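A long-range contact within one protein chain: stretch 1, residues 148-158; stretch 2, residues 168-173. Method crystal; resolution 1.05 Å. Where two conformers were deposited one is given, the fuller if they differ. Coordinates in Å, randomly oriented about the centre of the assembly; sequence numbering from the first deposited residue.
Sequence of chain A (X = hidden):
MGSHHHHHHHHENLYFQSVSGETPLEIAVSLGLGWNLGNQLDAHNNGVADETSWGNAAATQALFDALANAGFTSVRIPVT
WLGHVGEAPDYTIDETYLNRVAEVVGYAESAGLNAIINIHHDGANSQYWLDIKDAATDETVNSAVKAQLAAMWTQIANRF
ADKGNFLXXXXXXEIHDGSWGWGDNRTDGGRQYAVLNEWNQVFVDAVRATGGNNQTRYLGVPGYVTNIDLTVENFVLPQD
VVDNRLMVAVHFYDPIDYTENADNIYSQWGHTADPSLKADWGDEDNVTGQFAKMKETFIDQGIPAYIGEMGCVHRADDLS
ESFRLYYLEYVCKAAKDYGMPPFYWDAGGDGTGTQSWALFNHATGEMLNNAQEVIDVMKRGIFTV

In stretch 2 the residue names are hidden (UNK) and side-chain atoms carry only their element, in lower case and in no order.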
ATOM      1  N   GLN A 148      15.686  11.270  10.543  1.00  9.86           N
ATOM      2  CA  GLN A 148      14.926  10.173  11.137  1.00  9.98           C
ATOM      3  C   GLN A 148      14.562   9.122  10.088  1.00  9.30           C
ATOM      4  O   GLN A 148      14.675   7.913  10.341  1.00  9.57           O
ATOM      5  CB  GLN A 148      13.687  10.717  11.847  1.00 10.04           C
ATOM      6  CG  GLN A 148      12.883   9.619  12.508  1.00  9.95           C
ATOM      7  CD  GLN A 148      11.933  10.097  13.575  1.00  9.96           C
ATOM      8  OE1 GLN A 148      11.898  11.270  13.926  1.00 10.57           O
ATOM      9  NE2 GLN A 148      11.167   9.169  14.126  1.00 10.29           N
ATOM     10  N   LEU A 149      14.130   9.569   8.906  0.58  9.76           N
ATOM     11  CA  LEU A 149      13.796   8.644   7.828  0.58  9.73           C
ATOM     12  C   LEU A 149      15.001   7.785   7.453  0.58 10.02           C
ATOM     13  O   LEU A 149      14.880   6.565   7.279  0.58  8.65           O
ATOM     14  CB  LEU A 149      13.298   9.451   6.631  0.58  9.56           C
ATOM     15  CG  LEU A 149      12.689   8.696   5.459  0.58 10.63           C
ATOM     16  CD1 LEU A 149      11.369   8.054   5.836  0.58  9.87           C
ATOM     17  CD2 LEU A 149      12.506   9.666   4.303  0.58 12.80           C
ATOM     18  N   ALA A 150      16.173   8.403   7.321  1.00  9.50           N
ATOM     19  CA  ALA A 150      17.366   7.662   6.938  1.00 10.35           C
ATOM     20  C   ALA A 150      17.789   6.711   8.051  1.00  9.63           C
ATOM     21  O   ALA A 150      18.174   5.563   7.785  1.00 10.48           O
ATOM     22  CB  ALA A 150      18.496   8.638   6.603  1.00 11.97           C
ATOM     23  N   ALA A 151      17.734   7.158   9.306  1.00  9.51           N
ATOM     24  CA  ALA A 151      18.173   6.309  10.411  1.00  9.98           C
ATOM     25  C   ALA A 151      17.233   5.121  10.586  1.00  9.65           C
ATOM     26  O   ALA A 151      17.684   3.992  10.808  1.00 10.68           O
ATOM     27  CB  ALA A 151      18.257   7.115  11.704  1.00 10.77           C
ATOM     28  N   MET A 152      15.925   5.350  10.504  1.00  9.08           N
ATOM     29  CA  MET A 152      14.974   4.253  10.620  1.00  9.23           C
ATOM     30  C   MET A 152      15.145   3.264   9.484  1.00  8.97           C
ATOM     31  O   MET A 152      15.217   2.053   9.712  1.00  9.58           O
ATOM     32  CB  MET A 152      13.545   4.792  10.667  1.00  9.38           C
ATOM     33  CG  MET A 152      13.196   5.502  11.971  1.00  9.59           C
ATOM     34  SD  MET A 152      11.551   6.224  11.946  1.00  9.99           S
ATOM     35  CE  MET A 152      10.513   4.767  11.857  1.00 11.46           C
ATOM     36  N   TRP A 153      15.204   3.754   8.246  1.00  8.86           N
ATOM     37  CA  TRP A 153      15.319   2.852   7.108  1.00  9.15           C
ATOM     38  C   TRP A 153      16.656   2.127   7.100  1.00 10.07           C
ATOM     39  O   TRP A 153      16.712   0.980   6.645  1.00 10.17           O
ATOM     40  CB  TRP A 153      15.026   3.571   5.790  1.00  9.54           C
ATOM     41  CG  TRP A 153      13.557   3.596   5.508  1.00  9.13           C
ATOM     42  CD1 TRP A 153      12.726   4.684   5.446  1.00  9.65           C
ATOM     43  CD2 TRP A 153      12.729   2.449   5.279  1.00  8.75           C
ATOM     44  NE1 TRP A 153      11.428   4.270   5.183  1.00  9.13           N
ATOM     45  CE2 TRP A 153      11.413   2.905   5.067  1.00  8.58           C
ATOM     46  CE3 TRP A 153      12.978   1.077   5.207  1.00  8.98           C
ATOM     47  CZ2 TRP A 153      10.358   2.046   4.824  1.00  9.35           C
ATOM     48  CZ3 TRP A 153      11.923   0.222   4.953  1.00  9.34           C
ATOM     49  CH2 TRP A 153      10.628   0.709   4.778  1.00  9.93           C
ATOM     50  N   THR A 154      17.733   2.739   7.606  1.00  9.61           N
ATOM     51  CA  THR A 154      18.993   2.003   7.737  1.00 10.07           C
ATOM     52  C   THR A 154      18.812   0.797   8.652  1.00 10.07           C
ATOM     53  O   THR A 154      19.235  -0.320   8.332  1.00 10.13           O
ATOM     54  CB  THR A 154      20.098   2.929   8.266  1.00 10.38           C
ATOM     55  OG1 THR A 154      20.358   3.958   7.307  1.00 11.07           O
ATOM     56  CG2 THR A 154      21.382   2.169   8.525  1.00 11.27           C
ATOM     57  N   GLN A 155      18.170   1.011   9.803  1.00  9.80           N
ATOM     58  CA  GLN A 155      17.950  -0.086  10.739  1.00  9.90           C
ATOM     59  C   GLN A 155      17.022  -1.147  10.161  1.00 10.10           C
ATOM     60  O   GLN A 155      17.258  -2.354  10.346  1.00 10.30           O
ATOM     61  CB  GLN A 155      17.382   0.453  12.045  1.00 10.58           C
ATOM     62  CG  GLN A 155      18.352   1.250  12.874  1.00 10.64           C
ATOM     63  CD  GLN A 155      17.634   1.969  13.983  1.00 10.77           C
ATOM     64  OE1 GLN A 155      17.323   1.373  15.015  1.00 12.28           O
ATOM     65  NE2 GLN A 155      17.338   3.233  13.770  1.00 11.13           N
ATOM     66  N   ILE A 156      15.942  -0.734   9.500  1.00  9.38           N
ATOM     67  CA  ILE A 156      15.017  -1.710   8.924  1.00  9.34           C
ATOM     68  C   ILE A 156      15.716  -2.507   7.832  1.00  9.98           C
ATOM     69  O   ILE A 156      15.650  -3.745   7.789  1.00 10.26           O
ATOM     70  CB  ILE A 156      13.754  -1.001   8.406  1.00  9.32           C
ATOM     71  CG1 ILE A 156      12.990  -0.336   9.552  1.00 10.03           C
ATOM     72  CG2 ILE A 156      12.878  -1.987   7.654  1.00  9.89           C
ATOM     73  CD1 ILE A 156      12.001   0.733   9.074  1.00 10.62           C
ATOM     74  N   ALA A 157      16.427  -1.811   6.943  1.00  9.84           N
ATOM     75  CA  ALA A 157      17.142  -2.499   5.873  1.00 11.02           C
ATOM     76  C   ALA A 157      18.168  -3.467   6.438  1.00 11.43           C
ATOM     77  O   ALA A 157      18.308  -4.602   5.947  1.00 11.76           O
ATOM     78  CB  ALA A 157      17.816  -1.475   4.964  1.00 12.10           C
ATOM     79  N   ASN A 158      18.911  -3.059   7.465  1.00 11.51           N
ATOM     80  CA  ASN A 158      19.917  -3.952   8.034  1.00 12.58           C
ATOM     81  C   ASN A 158      19.265  -5.183   8.657  1.00 11.68           C
ATOM     82  O   ASN A 158      19.806  -6.288   8.586  1.00 12.76           O
ATOM     83  CB  ASN A 158      20.782  -3.199   9.041  1.00 13.60           C
ATOM     84  CG  ASN A 158      21.842  -2.335   8.373  1.00 13.36           C
ATOM     85  OD1 ASN A 158      22.268  -2.595   7.256  1.00 18.57           O
ATOM     86  ND2 ASN A 158      22.285  -1.303   9.084  1.00 18.03           N
ATOM     87  N   UNK A 168       9.706  -6.269  -0.199  1.00  8.82           N
ATOM     88  CA  UNK A 168       9.729  -4.909  -0.730  1.00  8.41           C
ATOM     89  C   UNK A 168       9.667  -3.931   0.437  1.00  8.27           C
ATOM     90  O   UNK A 168       8.937  -4.160   1.406  1.00  8.72           O
ATOM     91  c   UNK A 168       8.510  -5.658  -2.812  1.00 10.10           C
ATOM     92  c   UNK A 168       8.490  -4.709  -1.630  1.00  8.33           C
ATOM     93  c   UNK A 168       8.338  -3.265  -2.098  1.00  9.36           C
ATOM     94  N   UNK A 169      10.418  -2.830   0.337  1.00  8.26           N
ATOM     95  CA  UNK A 169      10.284  -1.719   1.279  1.00  8.51           C
ATOM     96  C   UNK A 169       9.542  -0.575   0.581  1.00  7.89           C
ATOM     97  O   UNK A 169       9.935  -0.184  -0.523  1.00  8.82           O
ATOM     98  c   UNK A 169      14.852  -2.799   2.894  1.00 11.01           C
ATOM     99  c   UNK A 169      13.049  -4.208   3.588  1.00 10.71           C
ATOM    100  c   UNK A 169      14.409  -3.938   3.534  1.00 10.90           C
ATOM    101  c   UNK A 169      12.142  -3.331   3.009  1.00  9.48           C
ATOM    102  c   UNK A 169      11.654  -1.176   1.720  1.00  8.63           C
ATOM    103  c   UNK A 169      13.945  -1.929   2.321  1.00  9.59           C
ATOM    104  c   UNK A 169      12.583  -2.185   2.366  1.00  9.16           C
ATOM    105  N   UNK A 170       8.520  -0.019   1.242  1.00  7.60           N
ATOM    106  CA  UNK A 170       7.754   1.135   0.765  1.00  7.69           C
ATOM    107  C   UNK A 170       8.047   2.306   1.702  1.00  7.60           C
ATOM    108  O   UNK A 170       7.847   2.198   2.908  1.00  7.97           O
ATOM    109  c   UNK A 170       6.269   0.781   0.771  1.00  8.06           C
ATOM    110  o   UNK A 170       3.294   1.956   1.683  1.00  8.63           O
ATOM    111  c   UNK A 170       3.893   1.526   0.677  1.00  7.82           C
ATOM    112  c   UNK A 170       5.336   1.928   0.466  1.00  8.18           C
ATOM    113  o   UNK A 170       3.355   0.734  -0.163  1.00  8.35           O
ATOM    114  N   UNK A 171       8.514   3.424   1.142  1.00  7.96           N
ATOM    115  CA  UNK A 171       9.152   4.477   1.929  1.00  8.40           C
ATOM    116  C   UNK A 171       8.263   4.997   3.044  1.00  7.82           C
ATOM    117  O   UNK A 171       8.741   5.256   4.157  1.00  8.56           O
ATOM    118  c   UNK A 171       9.485   5.635   0.996  1.00  9.02           C
ATOM    119  N   UNK A 172       6.994   5.257   2.717  1.00  7.46           N
ATOM    120  CA  UNK A 172       6.016   5.879   3.604  1.00  7.89           C
ATOM    121  C   UNK A 172       4.660   5.679   2.954  1.00  7.48           C
ATOM    122  O   UNK A 172       4.551   5.065   1.885  1.00  8.41           O
ATOM    123  s   UNK A 172       7.404   9.720   3.059  1.00 10.85           S
ATOM    124  c   UNK A 172       6.349   7.334   3.900  1.00  9.36           C
ATOM    125  c   UNK A 172       9.035   9.036   2.751  1.00 12.25           C
ATOM    126  c   UNK A 172       6.412   8.234   2.724  1.00  9.84           C
ATOM    127  N   UNK A 173       3.615   6.178   3.628  1.00  7.42           N
ATOM    128  CA  UNK A 173       2.232   5.867   3.282  1.00  7.85           C
ATOM    129  C   UNK A 173       1.559   7.026   2.549  1.00  7.30           C
ATOM    130  O   UNK A 173       1.788   7.190   1.343  1.00  8.09           O
ATOM    131  c   UNK A 173       1.477   5.405   4.535  1.00  7.55           C
ATOM    132  n   UNK A 173      -0.885   5.422   5.045  1.00  7.69           N
ATOM    133  c   UNK A 173       0.065   5.008   4.215  1.00  7.57           C
ATOM    134  o   UNK A 173      -0.169   4.352   3.202  1.00  7.71           O
TER

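Position 168 carries three side-chain carbons, one bonded to CA and bearing the other two, and none of them reaches the helix. Branching at the first carbon with no heteroatom identifies Val-168. It belongs to the buried strand without joining this contact; a beta-branched residue is at home in such an extended backbone.

Position 169 has one carbon followed by a ring of six carbons, with no oxygen on the ring. Its CA-to-CB bond points toward the helix, and a ring carbon lies 3.8 Å from Ala-157 CA and 3.9 Å from Ala-157 CB. Toward the other end, CB of 169 packs 3.5 Å from Trp-153 CZ3. This is Phe-169, whose chi1 m rotamer carries the ring along to Ala-157; the small alanine leaves the helix backbone within reach of CE2. The phenyl ring and the six-membered indole ring meet obliquely, with centroids 5.4 Å apart and planes at 35°, a buried place suited to a broad, apolar side chain.

At position 170 three carbons run in a chain and the third carries two oxygens, a carboxylate. CA-to-CB points away from the helix; what the residue offers Trp-153 is backbone, its O lying 3.2 Å from Trp-153 CZ2. It is Glu-170, and both carboxylate oxygens are hydrogen-bonded elsewhere in the structure, which makes burial of the polar group tolerable.

Position 171 shows a single side-chain carbon, directed away from the helix. Here too the backbone makes the contact: Trp-153 NE1 donates a hydrogen bond to O of 171 at 3.0 Å, with an angle of 148° at the hydrogen; the acceptor sits at the indole edge, near the ring plane, where the N-H points. The residue is Ala-171, and because its O makes the bond, the short side chain need not reach the helix.

Position 172 has an unbranched chain of two carbons, a sulfur and a terminal carbon. Although CA-to-CB runs sideways, the end comes nearer, and the terminal carbon lies 3.9 Å from Leu-149 CD2. The chain is that of Met-172, long, flexible and apolar enough for such a reach.

Position 173 has two carbons, the second bearing one oxygen and one nitrogen, an amide out of reach of the helix. It is Asn-173, whose burial is eased by a hydrogen bond of OD1 elsewhere in the structure.

The contact centres on Trp-153, which packs against Phe-169 and ties its indole nitrogen to the backbone beyond the strand. Helix and strand run nearly antiparallel, at 167°, so Ala-157 meets Phe-169 while Leu-149 meets Met-172. The axes come no closer than 10.8 Å, a gap spanned largely by the large side chains.

Stretch 2 (168-173) VFEAMN
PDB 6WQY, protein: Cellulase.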